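Local coordinates for carbon dioxide concentrating mechanism protein (Gloeobacter violaceus, PDB 4JW0) that probably forms the pentameric vertices of the carboxysome shell, the polyhedral compartment that encloses RuBisCO, and is thought to induce curvature in the otherwise flat hexagonal layer of CcmK, at the interface of chains A and B. Residues are numbered along the deposited sequence; one frame, centred on the assembly and turned at random. Chains: chain A/B, Carbon dioxide concentrating mechanism protein.

Contact 1: the interface of chains A and B. Residues chain A 10, 19, 24, 42-44; chain B 1, 56, 79, 82.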
loop_
_atom_site.group_PDB
_atom_site.type_symbol
_atom_site.label_atom_id
_atom_site.label_comp_id
_atom_site.label_asym_id
_atom_site.label_seq_id
_atom_site.Cartn_x
_atom_site.Cartn_y
_atom_site.Cartn_z
ATOM N N VAL A 10 -11.707 13.717 14.023
ATOM C CA VAL A 10 -10.433 14.387 14.203
ATOM C C VAL A 10 -10.570 15.792 13.640
ATOM O O VAL A 10 -11.064 15.970 12.522
ATOM C CB VAL A 10 -9.304 13.640 13.474
ATOM C CG1 VAL A 10 -8.010 14.439 13.527
ATOM C CG2 VAL A 10 -9.105 12.250 14.079
ATOM N N MET A 19 -7.543 20.923 2.052
ATOM C CA MET A 19 -8.304 20.031 2.931
ATOM C C MET A 19 -9.452 20.718 3.670
ATOM O O MET A 19 -10.162 20.085 4.451
ATOM C CB MET A 19 -7.362 19.371 3.935
ATOM C CG MET A 19 -6.341 18.437 3.294
ATOM S SD MET A 19 -7.109 17.116 2.339
ATOM C CE MET A 19 -8.089 16.351 3.632
ATOM N N PHE A 24 -13.126 14.517 9.019
ATOM C CA PHE A 24 -12.249 13.381 9.278
ATOM C C PHE A 24 -12.868 12.467 10.319
ATOM O O PHE A 24 -13.108 12.888 11.451
ATOM C CB PHE A 24 -10.884 13.855 9.787
ATOM C CG PHE A 24 -10.163 14.782 8.847
ATOM C CD1 PHE A 24 -9.732 14.342 7.602
ATOM C CD2 PHE A 24 -9.887 16.087 9.220
ATOM C CE1 PHE A 24 -9.056 15.191 6.747
ATOM C CE2 PHE A 24 -9.209 16.938 8.366
ATOM C CZ PHE A 24 -8.798 16.492 7.130
ATOM N N VAL A 42 -7.952 7.051 9.749
ATOM C CA VAL A 42 -8.737 8.280 9.687
ATOM C C VAL A 42 -9.128 8.511 8.233
ATOM O O VAL A 42 -8.273 8.566 7.348
ATOM C CB VAL A 42 -7.971 9.495 10.241
ATOM C CG1 VAL A 42 -8.830 10.740 10.165
ATOM C CG2 VAL A 42 -7.539 9.239 11.680
ATOM N N ALA A 43 -10.427 8.624 7.986
ATOM C CA ALA A 43 -10.940 8.698 6.631
ATOM C C ALA A 43 -11.783 9.945 6.406
ATOM O O ALA A 43 -12.473 10.423 7.308
ATOM C CB ALA A 43 -11.753 7.450 6.316
ATOM N N ALA A 44 -11.713 10.475 5.192
ATOM C CA ALA A 44 -12.598 11.549 4.777
ATOM C C ALA A 44 -14.010 10.999 4.627
ATOM O O ALA A 44 -14.213 9.936 4.033
ATOM C CB ALA A 44 -12.127 12.147 3.470
ATOM N N MET B 1 -5.760 8.067 6.230
ATOM C CA MET B 1 -4.761 8.856 6.999
ATOM C C MET B 1 -4.551 8.215 8.358
ATOM O O MET B 1 -5.369 7.409 8.820
ATOM C CB MET B 1 -5.229 10.303 7.189
ATOM C CG MET B 1 -5.297 11.115 5.891
ATOM S SD MET B 1 -6.763 10.804 4.886
ATOM C CE MET B 1 -8.028 11.604 5.878
ATOM N N LEU B 56 -1.993 14.771 11.284
ATOM C CA LEU B 56 -2.665 13.859 10.387
ATOM C C LEU B 56 -1.770 13.752 9.166
ATOM O O LEU B 56 -1.364 14.767 8.607
ATOM C CB LEU B 56 -4.019 14.450 10.000
ATOM C CG LEU B 56 -5.174 13.548 9.602
ATOM C CD1 LEU B 56 -5.446 12.500 10.672
ATOM C CD2 LEU B 56 -6.393 14.423 9.387
ATOM N N ILE B 79 -0.662 16.612 6.460
ATOM C CA ILE B 79 -1.741 17.405 5.875
ATOM C C ILE B 79 -2.347 18.388 6.874
ATOM O O ILE B 79 -3.006 19.350 6.485
ATOM C CB ILE B 79 -2.848 16.532 5.224
ATOM C CG1 ILE B 79 -3.543 15.635 6.252
ATOM C CG2 ILE B 79 -2.258 15.694 4.103
ATOM C CD1 ILE B 79 -4.789 14.943 5.701
ATOM N N ILE B 82 -3.228 18.421 14.379
ATOM C CA ILE B 82 -4.468 18.030 15.045
ATOM C C ILE B 82 -4.732 18.866 16.294
ATOM O O ILE B 82 -3.852 19.021 17.144
ATOM C CB ILE B 82 -4.439 16.539 15.423
ATOM C CG1 ILE B 82 -4.504 15.688 14.151
ATOM C CG2 ILE B 82 -5.592 16.187 16.352
ATOM C CD1 ILE B 82 -4.340 14.202 14.382
#
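B:Leu56 sets one methyl, CD2, over the middle of the A:Phe24 ring, 3.6 Å from the ring centroid, a CH-pi contact at the centre of an apolar patch of the subunit interface in this CcmL/EutN-family pentamer. With CG anti to the backbone N (chi1 -153°), the leucine forks between two partners: CD2 takes the ring face, while CD1 lies 3.8 Å from A:Val42 CG1. B:Met1 reaches the same ring from another direction, its side chain roughly perpendicular to that of the phenylalanine. Bends at chi2 and chi3 fold the thioether back, and its terminal methyl CE comes to 3.7 Å from A:Phe24 CD1 and also lies near the A:Val42 carbonyl oxygen. Further out, the tip of A:Met19, CE, meets the tip of B:Ile79, CD1, at 4.1 Å, a looser touch. Elsewhere on the margin A:Val10 CG1 packs against B:Ile82, 3.8 Å from its CG1 and equally near its CD1. The polar rim, where the first residue of chain B lies against strand 39-44 of chain A, is backbone on both sides: A:Val42 N donates to B:Met1 O at 2.8 Å, nearly straight at the hydrogen (167°) though tilted from the carbonyl plane, and the chain-start nitrogen B:Met1 N donates to A:Val42 O at 2.8 Å, within that carbonyl's plane.

Contact 2: the interface of chains A and B. Residues chain A 7-11, 26; chain B 84-87.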
loop_
_atom_site.group_PDB
_atom_site.type_symbol
_atom_site.label_atom_id
_atom_site.label_comp_id
_atom_site.label_asym_id
_atom_site.label_seq_id
_atom_site.Cartn_x
_atom_site.Cartn_y
_atom_site.Cartn_z
ATOM N N ARG A 7 -15.659 5.619 15.300
ATOM C CA ARG A 7 -15.385 5.822 16.725
ATOM C C ARG A 7 -15.353 7.290 17.133
ATOM O O ARG A 7 -15.504 7.603 18.307
ATOM C CB ARG A 7 -14.058 5.168 17.114
ATOM C CG ARG A 7 -14.060 3.650 17.016
ATOM C CD ARG A 7 -14.603 2.983 18.270
ATOM N NE ARG A 7 -16.007 3.303 18.534
ATOM C CZ ARG A 7 -16.476 3.798 19.680
ATOM N NH1 ARG A 7 -15.665 4.049 20.703
ATOM N NH2 ARG A 7 -17.772 4.049 19.807
ATOM N N GLY A 8 -15.156 8.191 16.180
ATOM C CA GLY A 8 -15.083 9.602 16.508
ATOM C C GLY A 8 -14.613 10.462 15.359
ATOM O O GLY A 8 -14.653 10.045 14.206
ATOM N N THR A 9 -14.148 11.661 15.688
ATOM C CA THR A 9 -13.749 12.635 14.684
ATOM C C THR A 9 -12.405 13.240 15.044
ATOM O O THR A 9 -12.011 13.271 16.212
ATOM C CB THR A 9 -14.774 13.776 14.551
ATOM O OG1 THR A 9 -14.725 14.606 15.717
ATOM C CG2 THR A 9 -16.172 13.226 14.388
ATOM N N VAL A 10 -11.707 13.717 14.023
ATOM C CA VAL A 10 -10.433 14.387 14.203
ATOM C C VAL A 10 -10.570 15.792 13.640
ATOM O O VAL A 10 -11.064 15.970 12.522
ATOM C CB VAL A 10 -9.304 13.640 13.474
ATOM C CG1 VAL A 10 -8.010 14.439 13.527
ATOM C CG2 VAL A 10 -9.105 12.250 14.079
ATOM N N VAL A 11 -10.153 16.792 14.412
ATOM C CA VAL A 11 -10.254 18.179 13.971
ATOM C C VAL A 11 -8.883 18.827 13.849
ATOM O O VAL A 11 -8.037 18.692 14.732
ATOM C CB VAL A 11 -11.117 19.023 14.925
ATOM C CG1 VAL A 11 -11.143 20.475 14.466
ATOM C CG2 VAL A 11 -12.521 18.465 14.998
ATOM N N LEU A 26 -12.497 9.009 12.625
ATOM C CA LEU A 26 -11.659 7.953 13.157
ATOM C C LEU A 26 -12.402 6.628 13.041
ATOM O O LEU A 26 -13.465 6.447 13.632
ATOM C CB LEU A 26 -11.315 8.240 14.617
ATOM C CG LEU A 26 -10.587 7.129 15.367
ATOM C CD1 LEU A 26 -9.180 6.979 14.826
ATOM C CD2 LEU A 26 -10.575 7.421 16.856
ATOM N N THR B 84 -8.042 18.451 18.049
ATOM C CA THR B 84 -8.812 17.571 18.916
ATOM C C THR B 84 -9.079 16.227 18.268
ATOM O O THR B 84 -9.260 16.133 17.055
ATOM C CB THR B 84 -10.191 18.175 19.269
ATOM O OG1 THR B 84 -10.968 18.333 18.076
ATOM C CG2 THR B 84 -10.038 19.521 19.943
ATOM N N VAL B 85 -9.113 15.192 19.097
ATOM C CA VAL B 85 -9.665 13.909 18.707
ATOM C C VAL B 85 -10.792 13.580 19.672
ATOM O O VAL B 85 -10.556 13.372 20.863
ATOM C CB VAL B 85 -8.611 12.796 18.760
ATOM C CG1 VAL B 85 -9.236 11.466 18.377
ATOM C CG2 VAL B 85 -7.442 13.123 17.839
ATOM N N SER B 86 -12.021 13.559 19.167
ATOM C CA SER B 86 -13.171 13.247 20.001
ATOM C C SER B 86 -13.568 11.798 19.782
ATOM O O SER B 86 -13.606 11.321 18.650
ATOM C CB SER B 86 -14.345 14.180 19.685
ATOM O OG SER B 86 -15.074 13.755 18.547
ATOM N N VAL B 87 -13.856 11.099 20.872
ATOM C CA VAL B 87 -14.325 9.723 20.797
ATOM C C VAL B 87 -15.584 9.609 21.638
ATOM O O VAL B 87 -15.657 10.181 22.716
ATOM C CB VAL B 87 -13.270 8.746 21.321
ATOM C CG1 VAL B 87 -13.853 7.344 21.436
ATOM C CG2 VAL B 87 -12.050 8.755 20.413
HETATM O O HOH W 1 -12.785 16.129 17.736
#
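A:Thr9 and B:Ser86 each turn the side-chain hydroxyl between their own backbone N and carbonyl carbon (chi1 71° and 82°), which brings A:Thr9 OG1 and B:Ser86 OG to 3.0 Å in a hydrogen bond whose direction is not settled. The two residues are paired in an antiparallel beta ladder, formed by strand 2-11 of chain A and strand 84-87 of chain B, that continues a sheet across the subunit boundary of this CcmL/EutN-family pentamer. Their main chains bond reciprocally: A:Thr9 N donates to B:Ser86 O at 3.0 Å, and B:Ser86 N returns a bond to A:Thr9 O, also at 3.0 Å. The hydroxyl bond thus adds a side-chain link to a pair already joined twice through the backbone. Toward the start of the B strand, A:Val11 N donates almost straight (172° at the hydrogen) to B:Thr84 O at 2.9 Å; the return bond from B:Thr84 N to A:Val11 O is weak. The side chains of A:Val11 and B:Thr84 lie alongside one another and point the same way, with B:Thr84 OG1 3.5 Å from the valine methyl CG2. B:Thr84 has its hydroxyl turned like those of the central pair, and OG1 hydrogen-bonds water 1 at 2.9 Å. The same water meets A:Thr9 OG1 at 3.2 Å, bridging the hydroxyls of the two threonines across the chains; its link to A:Thr9 O is weak. Toward the other end, A:Gly8 pairs with B:Val87. The two methyls of that valine part company: CG1 lies near the carbonyl oxygen and the guanidinium group of A:Arg7, whereas CG2 faces A:Leu26 CD2 at 4.1 Å, a loose apolar touch beside the ladder.

Contact 1 and contact 2 are neighbouring patches of the same interface, the centres of their C-alpha atoms about 9 Å apart. A:Val10 belongs to both: its side chain serves the apolar patch of contact 1, while its backbone lies in the ladder of contact 2. Strand 24-30 of chain A also supplies a residue to each. On chain B, B:Ile82 of contact 1 precedes strand 84-87 of contact 2 closely in sequence. Different surfaces of a subunit meet here rather than a two-fold pair, and repeating this head-to-tail junction around the ring closes the homopentamer.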